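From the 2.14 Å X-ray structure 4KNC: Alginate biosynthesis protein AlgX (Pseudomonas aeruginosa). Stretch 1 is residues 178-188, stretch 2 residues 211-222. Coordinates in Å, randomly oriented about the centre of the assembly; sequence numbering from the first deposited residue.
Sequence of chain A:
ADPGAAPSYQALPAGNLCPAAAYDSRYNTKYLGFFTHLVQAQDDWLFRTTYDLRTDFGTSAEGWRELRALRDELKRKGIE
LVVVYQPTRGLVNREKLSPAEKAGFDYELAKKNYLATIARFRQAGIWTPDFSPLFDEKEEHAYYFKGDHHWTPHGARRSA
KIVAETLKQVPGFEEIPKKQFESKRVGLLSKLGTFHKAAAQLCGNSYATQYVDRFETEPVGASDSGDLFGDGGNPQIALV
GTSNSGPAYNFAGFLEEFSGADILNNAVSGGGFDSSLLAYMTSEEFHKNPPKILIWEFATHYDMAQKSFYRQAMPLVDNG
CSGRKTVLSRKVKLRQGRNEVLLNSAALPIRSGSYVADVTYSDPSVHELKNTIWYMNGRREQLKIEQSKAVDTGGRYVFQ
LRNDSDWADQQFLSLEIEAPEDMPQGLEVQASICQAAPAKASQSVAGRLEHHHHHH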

# COMPACT_ATOMS: atom_id res chain seq x y z
N LYS A 178 -6.92 22.83 -12.44
CA LYS A 178 -8.21 22.68 -11.78
C LYS A 178 -9.30 22.37 -12.80
O LYS A 178 -9.28 22.89 -13.92
CB LYS A 178 -8.55 23.94 -10.99
CG LYS A 178 -7.50 24.34 -9.97
CD LYS A 178 -7.08 23.14 -9.13
CE LYS A 178 -6.19 23.56 -7.97
NZ LYS A 178 -4.81 23.86 -8.41
N LYS A 179 -10.23 21.50 -12.42
CA LYS A 179 -11.37 21.14 -13.27
C LYS A 179 -12.59 20.99 -12.38
O LYS A 179 -12.48 20.94 -11.16
CB LYS A 179 -11.13 19.81 -13.99
CG LYS A 179 -9.76 19.66 -14.63
CD LYS A 179 -9.40 18.20 -14.87
CE LYS A 179 -10.13 17.63 -16.06
NZ LYS A 179 -9.18 17.33 -17.17
N GLN A 180 -13.77 20.92 -12.99
CA GLN A 180 -14.97 20.64 -12.22
C GLN A 180 -15.35 19.19 -12.42
O GLN A 180 -15.45 18.71 -13.56
CB GLN A 180 -16.13 21.50 -12.68
CG GLN A 180 -15.79 22.97 -12.84
CD GLN A 180 -16.80 23.68 -13.73
OE1 GLN A 180 -17.97 23.29 -13.80
NE2 GLN A 180 -16.34 24.71 -14.42
N PHE A 181 -15.58 18.48 -11.32
CA PHE A 181 -16.08 17.11 -11.43
C PHE A 181 -17.45 16.98 -10.80
O PHE A 181 -17.78 17.68 -9.84
CB PHE A 181 -15.13 16.13 -10.76
CG PHE A 181 -13.76 16.13 -11.35
CD1 PHE A 181 -12.79 17.00 -10.87
CD2 PHE A 181 -13.43 15.25 -12.36
CE1 PHE A 181 -11.50 16.99 -11.40
CE2 PHE A 181 -12.15 15.23 -12.90
CZ PHE A 181 -11.19 16.11 -12.41
N GLU A 182 -18.25 16.07 -11.35
CA GLU A 182 -19.53 15.72 -10.75
C GLU A 182 -19.65 14.21 -10.58
O GLU A 182 -19.29 13.43 -11.48
CB GLU A 182 -20.68 16.23 -11.61
CG GLU A 182 -20.79 17.74 -11.64
CD GLU A 182 -21.89 18.21 -12.57
OE1 GLU A 182 -22.58 17.33 -13.14
OE2 GLU A 182 -22.05 19.44 -12.73
N SER A 183 -20.14 13.80 -9.42
CA SER A 183 -20.37 12.39 -9.14
C SER A 183 -21.85 12.06 -9.24
O SER A 183 -22.69 12.76 -8.69
CB SER A 183 -19.82 12.01 -7.76
OG SER A 183 -18.43 12.25 -7.69
N LYS A 184 -22.16 10.98 -9.95
CA LYS A 184 -23.52 10.50 -10.12
C LYS A 184 -23.62 9.06 -9.66
O LYS A 184 -22.68 8.27 -9.85
CB LYS A 184 -23.92 10.56 -11.59
CG LYS A 184 -24.12 11.97 -12.13
CD LYS A 184 -24.39 11.94 -13.63
N ARG A 185 -24.76 8.70 -9.08
CA ARG A 185 -25.04 7.29 -8.81
C ARG A 185 -25.36 6.60 -10.12
O ARG A 185 -26.28 7.00 -10.81
CB ARG A 185 -26.20 7.10 -7.84
CG ARG A 185 -26.38 5.61 -7.49
CD ARG A 185 -27.61 5.33 -6.67
NE ARG A 185 -28.84 5.58 -7.42
CZ ARG A 185 -30.01 5.04 -7.10
NH1 ARG A 185 -30.09 4.22 -6.07
NH2 ARG A 185 -31.08 5.32 -7.83
N VAL A 186 -24.63 5.55 -10.45
CA VAL A 186 -24.78 4.95 -11.76
C VAL A 186 -25.33 3.53 -11.69
O VAL A 186 -25.49 2.87 -12.72
CB VAL A 186 -23.44 4.90 -12.49
CG1 VAL A 186 -22.94 6.32 -12.77
CG2 VAL A 186 -22.43 4.10 -11.66
N GLY A 187 -25.62 3.06 -10.49
CA GLY A 187 -26.09 1.70 -10.30
C GLY A 187 -26.04 1.31 -8.84
O GLY A 187 -25.83 2.16 -7.97
N LEU A 188 -26.27 0.03 -8.57
CA LEU A 188 -26.14 -0.48 -7.21
C LEU A 188 -24.90 -1.36 -7.13
O LEU A 188 -24.52 -2.01 -8.10
CB LEU A 188 -27.39 -1.26 -6.80
CG LEU A 188 -28.73 -0.52 -6.89
CD1 LEU A 188 -29.88 -1.51 -6.66
CD2 LEU A 188 -28.82 0.64 -5.89
N TYR A 211 -26.68 -4.34 -0.92
CA TYR A 211 -26.73 -3.55 -2.15
C TYR A 211 -26.71 -2.09 -1.76
O TYR A 211 -27.64 -1.62 -1.13
CB TYR A 211 -28.01 -3.85 -2.93
CG TYR A 211 -27.94 -5.18 -3.64
CD1 TYR A 211 -28.22 -6.36 -2.97
CD2 TYR A 211 -27.55 -5.25 -4.97
CE1 TYR A 211 -28.14 -7.59 -3.63
CE2 TYR A 211 -27.47 -6.47 -5.63
CZ TYR A 211 -27.76 -7.62 -4.96
OH TYR A 211 -27.67 -8.82 -5.63
N VAL A 212 -25.63 -1.39 -2.13
CA VAL A 212 -25.50 0.03 -1.82
C VAL A 212 -25.37 0.85 -3.10
O VAL A 212 -25.18 0.29 -4.19
CB VAL A 212 -24.28 0.32 -0.92
CG1 VAL A 212 -24.42 -0.40 0.40
CG2 VAL A 212 -22.98 -0.11 -1.62
N ASP A 213 -25.46 2.17 -2.96
CA ASP A 213 -25.31 3.09 -4.09
C ASP A 213 -23.91 3.04 -4.69
O ASP A 213 -22.91 3.15 -3.98
CB ASP A 213 -25.60 4.52 -3.63
CG ASP A 213 -27.03 4.70 -3.16
OD1 ASP A 213 -27.92 4.03 -3.73
OD2 ASP A 213 -27.24 5.52 -2.24
N ARG A 214 -23.83 2.84 -6.00
CA ARG A 214 -22.53 2.90 -6.67
C ARG A 214 -22.36 4.24 -7.41
O ARG A 214 -23.28 4.69 -8.07
CB ARG A 214 -22.37 1.74 -7.64
CG ARG A 214 -20.96 1.60 -8.17
CD ARG A 214 -20.78 0.29 -8.93
NE ARG A 214 -21.59 0.24 -10.14
CZ ARG A 214 -21.27 0.86 -11.27
NH1 ARG A 214 -20.16 1.60 -11.34
NH2 ARG A 214 -22.06 0.77 -12.33
N PHE A 215 -21.19 4.86 -7.30
CA PHE A 215 -20.97 6.18 -7.90
C PHE A 215 -19.84 6.21 -8.92
O PHE A 215 -18.86 5.48 -8.81
CB PHE A 215 -20.66 7.22 -6.82
CG PHE A 215 -21.81 7.47 -5.87
CD1 PHE A 215 -22.00 6.66 -4.76
CD2 PHE A 215 -22.70 8.50 -6.10
CE1 PHE A 215 -23.05 6.89 -3.90
CE2 PHE A 215 -23.76 8.73 -5.24
CZ PHE A 215 -23.93 7.92 -4.14
N GLU A 216 -19.99 7.09 -9.90
CA GLU A 216 -18.89 7.44 -10.80
C GLU A 216 -18.73 8.96 -10.91
O GLU A 216 -19.69 9.72 -10.69
CB GLU A 216 -19.08 6.81 -12.17
CG GLU A 216 -18.99 5.28 -12.12
CD GLU A 216 -19.12 4.64 -13.48
OE1 GLU A 216 -19.44 5.36 -14.46
OE2 GLU A 216 -18.90 3.41 -13.57
N THR A 217 -17.52 9.40 -11.25
CA THR A 217 -17.22 10.82 -11.32
C THR A 217 -16.72 11.19 -12.72
O THR A 217 -15.91 10.47 -13.30
CB THR A 217 -16.14 11.20 -10.29
OG1 THR A 217 -16.59 10.85 -8.97
CG2 THR A 217 -15.85 12.69 -10.35
N GLU A 218 -17.23 12.29 -13.25
CA GLU A 218 -16.85 12.76 -14.58
C GLU A 218 -16.51 14.25 -14.56
O GLU A 218 -17.08 15.03 -13.78
CB GLU A 218 -17.99 12.54 -15.59
CG GLU A 218 -18.46 11.10 -15.72
CD GLU A 218 -17.44 10.21 -16.42
OE1 GLU A 218 -17.32 9.03 -16.01
OE2 GLU A 218 -16.78 10.68 -17.37
N PRO A 219 -15.58 14.66 -15.42
CA PRO A 219 -15.37 16.10 -15.61
C PRO A 219 -16.57 16.72 -16.31
O PRO A 219 -17.17 16.09 -17.19
CB PRO A 219 -14.13 16.16 -16.51
CG PRO A 219 -14.02 14.79 -17.14
CD PRO A 219 -14.60 13.84 -16.15
N VAL A 220 -16.93 17.93 -15.91
CA VAL A 220 -18.00 18.68 -16.56
C VAL A 220 -17.53 20.09 -16.89
O VAL A 220 -16.45 20.51 -16.47
CB VAL A 220 -19.25 18.76 -15.67
CG1 VAL A 220 -19.94 17.41 -15.63
CG2 VAL A 220 -18.89 19.23 -14.27
N GLY A 221 -18.33 20.81 -17.68
CA GLY A 221 -18.05 22.20 -17.97
C GLY A 221 -17.05 22.45 -19.09
O GLY A 221 -16.81 21.58 -19.93
N ALA A 222 -16.45 23.64 -19.08
CA ALA A 222 -15.59 24.10 -20.17
C ALA A 222 -14.21 23.44 -20.20
O ALA A 222 -13.58 23.23 -19.16
CB ALA A 222 -15.44 25.62 -20.12
O HOH W 1 -13.96 21.02 -16.12

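What holds the two stretches side by side? They run antiparallel and exchange main-chain hydrogen bonds in the usual alternating pattern. Glu 182 N donates to Glu 218 O and Glu 218 N to Glu 182 O, both at 2.9 Å; two residues on, Lys 184 N reaches Glu 216 O and Glu 216 N reaches Lys 184 O, again at 2.9 Å. At the non-hydrogen-bonded pair between them the CA atoms of Ser 183 and Thr 217 are 4.1 Å apart. At one end Val 220 N still donates directly to Gln 180 O at 2.9 Å, while a water links the other half of that pair, accepting from Gln 180 N at 3.1 Å and donating to Val 220 O at 2.6 Å.

How do side chains settle on the face carrying Phe 181, Ser 183 and Arg 185? Ser 183 and Thr 217 face each other across a close, non-hydrogen-bonded pair, and both have chi1 in m. These rotamers bring the hydroxyls together, so that Thr 217 OG1 donates to Ser 183 OG at 2.6 Å. The same rotamer places Thr 217 CG2 3.5 Å from Phe 181 CB. The Phe 181 ring, with chi1 m and chi2 89°, is inclined over the neighbouring strand, where its CD2 comes within 4.2 Å of Pro 219 CD. Phe 215 has nearly the same rotamer, and its CE2 lies 3.9 Å from Arg 185 CB.

Where does the extended start of Arg 185 lead? Its first two torsions are t and chi3 is p, a path that brings NH1 to 3.2 Å from Asp 213 OD1, a salt bridge in which the carboxylate oxygen lies near the guanidinium plane, as a hydrogen bond from NH1 requires. The CA-to-CB bond of Asp 213 points sideways to the other strand, but the end of the side chain comes nearer, with chi1 m.

What organises the opposite face, around Arg 214? This side chain also runs t, t, p, but its NH1 bonds to Glu 216 OE2 at 3.1 Å, a salt bridge between alternate residues of one strand. Val 186 packs CG2 over one face of that guanidinium, 3.4 Å from Arg 214 NH1; Val 186 CG2 also lies 3.7 Å from Glu 216 CG. The methyl thus rests against both partners while the in-plane hydrogen bond is preserved. Farther along the same face, Glu 182 OE2 lies 3.5 Å from Val 220 CG2, a contact without a polar partner.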